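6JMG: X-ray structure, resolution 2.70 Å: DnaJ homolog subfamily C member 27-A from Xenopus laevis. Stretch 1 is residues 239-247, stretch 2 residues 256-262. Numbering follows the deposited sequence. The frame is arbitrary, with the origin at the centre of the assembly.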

# COMPACT_ATOMS: atom_id res chain seq x y z
N LYS A 239 7.99 -4.04 -15.44
CA LYS A 239 6.87 -4.89 -15.08
C LYS A 239 7.31 -6.32 -14.83
O LYS A 239 6.75 -7.00 -13.95
N LEU A 240 8.39 -6.74 -15.49
CA LEU A 240 9.01 -8.02 -15.17
C LEU A 240 9.77 -7.96 -13.85
O LEU A 240 9.73 -8.92 -13.07
N ALA A 241 10.44 -6.85 -13.57
CA ALA A 241 11.16 -6.73 -12.31
C ALA A 241 10.23 -6.84 -11.10
O ALA A 241 10.58 -7.49 -10.11
N VAL A 242 9.08 -6.16 -11.14
CA VAL A 242 8.16 -6.31 -10.01
C VAL A 242 7.59 -7.71 -9.96
O VAL A 242 7.26 -8.23 -8.88
N LEU A 243 7.47 -8.36 -11.12
CA LEU A 243 6.88 -9.69 -11.16
C LEU A 243 7.85 -10.74 -10.62
O LEU A 243 7.45 -11.63 -9.86
N LEU A 244 9.14 -10.60 -10.93
CA LEU A 244 10.09 -11.69 -10.78
C LEU A 244 11.15 -11.48 -9.72
O LEU A 244 11.97 -12.38 -9.51
N HIS A 245 11.19 -10.34 -9.06
CA HIS A 245 12.30 -10.09 -8.15
C HIS A 245 12.29 -11.19 -7.07
O HIS A 245 11.23 -11.54 -6.59
N PRO A 246 13.46 -11.78 -6.79
CA PRO A 246 13.46 -12.93 -5.84
C PRO A 246 13.01 -12.58 -4.43
O PRO A 246 12.67 -13.49 -3.66
N ASP A 247 13.01 -11.29 -4.05
CA ASP A 247 12.44 -10.87 -2.78
C ASP A 247 10.92 -11.05 -2.77
O ASP A 247 10.34 -11.49 -1.77
N ASP A 256 17.21 -16.46 -11.32
CA ASP A 256 17.87 -16.53 -12.62
C ASP A 256 17.04 -15.80 -13.67
O ASP A 256 17.59 -15.15 -14.57
N ALA A 257 15.72 -15.89 -13.57
CA ALA A 257 14.86 -15.15 -14.47
C ALA A 257 15.05 -13.65 -14.29
O ALA A 257 15.15 -12.90 -15.27
N PHE A 258 15.11 -13.19 -13.04
CA PHE A 258 15.36 -11.78 -12.79
C PHE A 258 16.71 -11.35 -13.37
O PHE A 258 16.79 -10.38 -14.13
N LYS A 259 17.77 -12.10 -13.07
CA LYS A 259 19.08 -11.81 -13.63
C LYS A 259 19.03 -11.76 -15.16
O LYS A 259 19.68 -10.92 -15.79
N ALA A 260 18.24 -12.64 -15.78
CA ALA A 260 18.18 -12.67 -17.23
C ALA A 260 17.49 -11.43 -17.76
O ALA A 260 17.93 -10.84 -18.76
N VAL A 261 16.43 -11.01 -17.09
CA VAL A 261 15.72 -9.80 -17.47
C VAL A 261 16.63 -8.58 -17.31
O VAL A 261 16.69 -7.70 -18.19
N VAL A 262 17.34 -8.50 -16.19
CA VAL A 262 18.29 -7.41 -15.99
C VAL A 262 19.29 -7.37 -17.14
O VAL A 262 19.51 -6.32 -17.76

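How do the two backbones leave room for side chains between them? The helix of residues 239-244 and the helix of residues 256-262 run nearly antiparallel, at 166°, and their axes come no closer than 9.6 Å. The gap is not even along its length. The CA atoms of Leu-244 and Phe-258 are 5.6 Å apart, whereas the CA atoms of Leu-240 and Val-261 are 7.3 Å apart, so the backbones draw together near the end of the first helix. Leu-240 and Leu-244, one helical turn apart, point toward the second helix; Ala-257, Phe-258 and Val-261 point back toward the first. Val-242 and Asp-256 point away and take no part.

What do the leucines of the first helix pack against? Leu-240 and Leu-244 share one shape, chi1 m and chi2 t, and each brings its CD1 against the facing helix. Val-261, with chi1 t, comes closest to both of them with the same methyl: its CG2 lies 3.7 Å from CD1 of Leu-240 and 4.3 Å from CD1 of Leu-244. That methyl is a bump received between two leucine ends, while CG1 of Val-261 lies 4.0 Å from CB of Leu-240. Leu-244 CD1 also rests 4.0 Å from CB of Ala-257, whose single methyl leaves a shallow place where the leucine tip can settle. These four residues are buried, and their side chains meet across the gap through apolar contacts.

Where does the large ring of Phe-258 go? Its backbone sits close to the end of the first helix, and its CB lies 3.9 Å from the carbonyl O of Leu-244. With chi1 at 180° (t) and chi2 at 65°, the ring reaches into a hollow lined by Ala-241, His-245 and Pro-246. It has 99 Å² covered by the first stretch, the largest such area of any residue here. Ala-241, pointing sideways, places its CB 4.0 Å from CE1 of Phe-258, at the edge of the ring and near its plane. Pro-246, its ring puckered C-gamma exo, approaches obliquely, with CD 4.0 Å from CD2 of Phe-258. The small alanine and the compact proline thus border a space occupied by the broad phenylalanine.

How is the hollow roofed, and what do polar groups contribute? His-245, the first residue to leave helical geometry, points sideways from its CA, but with chi1 t and chi2 -73° the end of its side chain comes nearer to the second helix. Its CD2 lies over one face of the Phe-258 ring, 3.8 Å from CZ of Phe-258. The rings form an edge-to-face pair, the histidine edge toward the phenylalanine face, with centroids 4.9 Å apart and planes at 54°. The imidazole also accepts a hydrogen bond within its own stretch, from N of Asp-247 to ND1 of His-245 at 2.9 Å, which ties the ring to the turn after the helix. No hydrogen bond crosses between the stretches; the fit rests on apolar packing and the aromatic pair.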

# COMPACT_ATOMS: atom_id res chain seq x y z
CB LYS A 239 5.80 -4.86 -16.19
CG LYS A 239 4.95 -3.61 -16.18
CD LYS A 239 4.17 -3.42 -17.46
CE LYS A 239 4.87 -4.05 -18.65
NZ LYS A 239 4.30 -3.56 -19.95
CB LEU A 240 9.94 -8.42 -16.31
CG LEU A 240 9.24 -8.97 -17.56
CD1 LEU A 240 10.20 -9.11 -18.74
CD2 LEU A 240 8.57 -10.29 -17.22
CB ALA A 241 11.94 -5.42 -12.25
CB VAL A 242 7.04 -5.25 -10.03
CG1 VAL A 242 7.61 -3.88 -10.31
CG2 VAL A 242 5.97 -5.62 -11.02
CB LEU A 243 6.47 -10.02 -12.60
CG LEU A 243 5.66 -11.29 -12.87
CD1 LEU A 243 4.30 -11.25 -12.17
CD2 LEU A 243 5.49 -11.48 -14.37
CB LEU A 244 10.79 -11.95 -12.10
CG LEU A 244 9.89 -12.35 -13.24
CD1 LEU A 244 10.76 -12.49 -14.44
CD2 LEU A 244 9.20 -13.64 -12.91
CB HIS A 245 12.19 -8.71 -7.52
CG HIS A 245 13.42 -8.32 -6.76
ND1 HIS A 245 13.75 -8.88 -5.55
CD2 HIS A 245 14.42 -7.46 -7.06
CE1 HIS A 245 14.89 -8.37 -5.12
NE2 HIS A 245 15.31 -7.50 -6.02
CB PRO A 246 14.94 -13.38 -5.85
CG PRO A 246 15.60 -12.64 -6.97
CD PRO A 246 14.78 -11.46 -7.31
CB ASP A 247 12.77 -9.40 -2.51
CG ASP A 247 14.15 -9.19 -1.92
OD1 ASP A 247 14.88 -10.18 -1.69
OD2 ASP A 247 14.48 -8.01 -1.68
CB ASP A 256 18.10 -17.98 -13.05
CG ASP A 256 18.81 -18.79 -11.99
OD1 ASP A 256 19.97 -18.47 -11.67
OD2 ASP A 256 18.18 -19.74 -11.47
CB ALA A 257 13.41 -15.54 -14.23
CB PHE A 258 15.32 -11.49 -11.31
CG PHE A 258 15.58 -10.05 -11.00
CD1 PHE A 258 14.69 -9.07 -11.42
CD2 PHE A 258 16.71 -9.68 -10.31
CE1 PHE A 258 14.92 -7.76 -11.13
CE2 PHE A 258 16.95 -8.34 -10.03
CZ PHE A 258 16.05 -7.39 -10.44
CB LYS A 259 20.09 -12.85 -13.16
CG LYS A 259 21.51 -12.64 -13.68
CD LYS A 259 22.47 -13.74 -13.23
CE LYS A 259 22.17 -14.23 -11.81
NZ LYS A 259 23.37 -14.75 -11.07
CB ALA A 260 17.46 -13.93 -17.71
CB VAL A 261 14.42 -9.70 -16.64
CG1 VAL A 261 13.96 -8.27 -16.49
CG2 VAL A 261 13.35 -10.54 -17.30
CB VAL A 262 19.00 -7.58 -14.64
CG1 VAL A 262 20.22 -6.67 -14.57
CG2 VAL A 262 18.00 -7.34 -13.53